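Local coordinates for protein signal recognition particle receptor subunit beta (Mus musculus, PDB 2FH5) that binds GTP as the beta subunit of the signal recognition particle receptor, which directs nascent secretory proteins to the endoplasmic reticulum membrane, at residues B[144-147]-B[148-152]. Residues are numbered along the deposited sequence; the frame is centred on the assembly and turned at random.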
ATOM      1  N   LEU B 144     -18.880  12.515  11.465  1.00 47.59           N
ATOM      2  CA  LEU B 144     -19.561  12.755  10.197  1.00 46.16           C
ATOM      3  C   LEU B 144     -20.759  13.665  10.499  1.00 49.47           C
ATOM      4  O   LEU B 144     -21.196  14.462   9.665  1.00 47.88           O
ATOM      5  CB  LEU B 144     -20.020  11.428   9.604  1.00 45.97           C
ATOM      6  CG  LEU B 144     -18.885  10.479   9.182  1.00 44.66           C
ATOM      7  CD1 LEU B 144     -19.418   9.086   8.968  1.00 45.81           C
ATOM      8  CD2 LEU B 144     -18.245  11.002   7.925  1.00 44.19           C
ATOM      9  N   ASN B 145     -21.268  13.555  11.721  1.00 48.88           N
ATOM     10  CA  ASN B 145     -22.392  14.366  12.132  1.00 47.27           C
ATOM     11  C   ASN B 145     -22.062  15.834  12.094  1.00 44.16           C
ATOM     12  O   ASN B 145     -22.922  16.645  11.800  1.00 45.56           O
ATOM     13  CB  ASN B 145     -22.867  14.005  13.534  1.00 47.01           C
ATOM     14  CG  ASN B 145     -24.091  14.791  13.925  1.00 49.33           C
ATOM     15  OD1 ASN B 145     -25.129  14.735  13.247  1.00 46.42           O
ATOM     16  ND2 ASN B 145     -23.981  15.546  15.003  1.00 52.52           N
ATOM     17  N   THR B 146     -20.826  16.195  12.406  1.00 47.48           N
ATOM     18  CA  THR B 146     -20.454  17.611  12.349  1.00 48.16           C
ATOM     19  C   THR B 146     -20.089  17.991  10.929  1.00 45.82           C
ATOM     20  O   THR B 146     -20.409  19.081  10.480  1.00 46.58           O
ATOM     21  CB  THR B 146     -19.258  17.949  13.257  1.00 50.17           C
ATOM     22  OG1 THR B 146     -19.625  17.738  14.622  1.00 56.93           O
ATOM     23  CG2 THR B 146     -18.861  19.402  13.093  1.00 53.62           C
ATOM     24  N   LEU B 147     -19.433  17.081  10.219  1.00 46.14           N
ATOM     25  CA  LEU B 147     -19.020  17.345   8.843  1.00 50.82           C
ATOM     26  C   LEU B 147     -20.152  17.660   7.871  1.00 52.38           C
ATOM     27  O   LEU B 147     -19.976  18.500   7.000  1.00 54.42           O
ATOM     28  CB  LEU B 147     -18.212  16.171   8.273  1.00 52.00           C
ATOM     29  CG  LEU B 147     -16.700  16.157   8.459  1.00 50.87           C
ATOM     30  CD1 LEU B 147     -16.175  14.868   7.891  1.00 44.93           C
ATOM     31  CD2 LEU B 147     -16.058  17.366   7.750  1.00 45.35           C
ATOM     32  N   ARG B 148     -21.296  16.995   7.989  1.00 51.63           N
ATOM     33  CA  ARG B 148     -22.382  17.288   7.063  1.00 53.32           C
ATOM     34  C   ARG B 148     -22.925  18.700   7.247  1.00 53.87           C
ATOM     35  O   ARG B 148     -23.668  19.201   6.403  1.00 59.42           O
ATOM     36  CB  ARG B 148     -23.498  16.254   7.192  1.00 50.96           C
ATOM     37  CG  ARG B 148     -23.969  16.077   8.563  1.00 52.21           C
ATOM     38  CD  ARG B 148     -25.058  15.020   8.661  1.00 52.56           C
ATOM     39  NE  ARG B 148     -25.622  15.058  10.011  1.00 53.82           N
ATOM     40  CZ  ARG B 148     -26.789  14.535  10.350  1.00 52.88           C
ATOM     41  NH1 ARG B 148     -27.521  13.926   9.435  1.00 48.67           N
ATOM     42  NH2 ARG B 148     -27.215  14.630  11.603  1.00 51.71           N
ATOM     43  N   VAL B 149     -22.554  19.352   8.344  1.00 55.91           N
ATOM     44  CA  VAL B 149     -22.980  20.728   8.582  1.00 55.73           C
ATOM     45  C   VAL B 149     -21.851  21.686   8.173  1.00 57.74           C
ATOM     46  O   VAL B 149     -22.073  22.633   7.424  1.00 56.33           O
ATOM     47  CB  VAL B 149     -23.329  20.975  10.068  1.00 56.74           C
ATOM     48  CG1 VAL B 149     -23.755  22.428  10.278  1.00 57.47           C
ATOM     49  CG2 VAL B 149     -24.412  20.034  10.499  1.00 53.84           C
ATOM     50  N   THR B 150     -20.635  21.427   8.648  1.00 59.63           N
ATOM     51  CA  THR B 150     -19.493  22.290   8.325  1.00 64.25           C
ATOM     52  C   THR B 150     -18.952  22.136   6.894  1.00 71.78           C
ATOM     53  O   THR B 150     -18.389  23.077   6.343  1.00 73.64           O
ATOM     54  CB  THR B 150     -18.309  22.050   9.291  1.00 56.88           C
ATOM     55  OG1 THR B 150     -17.697  20.786   8.994  1.00 53.19           O
ATOM     56  CG2 THR B 150     -18.782  22.056  10.749  1.00 50.68           C
ATOM     57  N   ARG B 151     -19.120  20.955   6.305  1.00 79.56           N
ATOM     58  CA  ARG B 151     -18.635  20.659   4.953  1.00 88.10           C
ATOM     59  C   ARG B 151     -18.876  21.745   3.905  1.00 92.44           C
ATOM     60  O   ARG B 151     -20.007  21.941   3.452  1.00 94.09           O
ATOM     61  CB  ARG B 151     -19.268  19.368   4.460  1.00 92.47           C
ATOM     62  CG  ARG B 151     -18.841  18.940   3.076  1.00 99.97           C
ATOM     63  CD  ARG B 151     -17.465  18.283   3.067  1.00101.79           C
ATOM     64  NE  ARG B 151     -17.303  17.512   1.838  1.00106.84           N
ATOM     65  CZ  ARG B 151     -16.253  16.751   1.547  1.00108.61           C
ATOM     66  NH1 ARG B 151     -15.241  16.650   2.401  1.00108.03           N
ATOM     67  NH2 ARG B 151     -16.225  16.080   0.402  1.00107.19           N
ATOM     68  N   SER B 152     -17.799  22.421   3.503  1.00 96.41           N
ATOM     69  CA  SER B 152     -17.852  23.489   2.497  1.00 96.44           C
ATOM     70  C   SER B 152     -18.061  22.924   1.092  1.00 97.79           C
ATOM     71  O   SER B 152     -18.326  23.667   0.145  1.00 98.24           O
ATOM     72  CB  SER B 152     -16.552  24.305   2.522  1.00 95.52           C
ATOM     73  OG  SER B 152     -16.377  24.962   3.766  1.00 91.41           O
TER
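Arg148 reaches back one turn near the end of helix 133-150 to grip the side-chain carbonyl of Asn145, an i to i+3 pairing that illustrates how a helix terminus can fasten the chain beside it. The Arg148 chain leaves with CG between the backbone N and carbonyl carbon (chi1 53°) and runs extended to NE alongside the main-chain oxygens of Leu144 and Asn145, the latter at the guanidinium edge; CG lies 3.4 Å from Leu144 O. Asn145, with CG anti to the backbone N (chi1 -176°), brings OD1 to an edge of that group. Arg148 NH2 donates to Asn145 OD1 at 2.7 Å, nearly in line with the amide C=O but bent at the hydrogen, with OD1 tilted out of the guanidinium plane; NE adds a weak bond there. The amide and guanidinium planes are turned 50° apart.

Elsewhere, CG2 of Thr150 meets CG2 of Thr146 at 3.5 Å, while Thr146 O takes the amides of both Val149 and Thr150.

Both polar groups also serve the segment alongside: Asn145 OD1 accepts from Phe175 N, and Arg148 donates to the carbonyls of Leu168, Lys170 and Lys173. A leucine in place of Arg148 would probably leave those three carbonyls without their shared donor and Asn145 OD1 held by Phe175 N without the guanidinium. The clasp is charge-to-dipole, not a salt bridge: uncharged oxygens hold a guanidinium that probably keeps its positive charge, tying the helix end to residues 168-175.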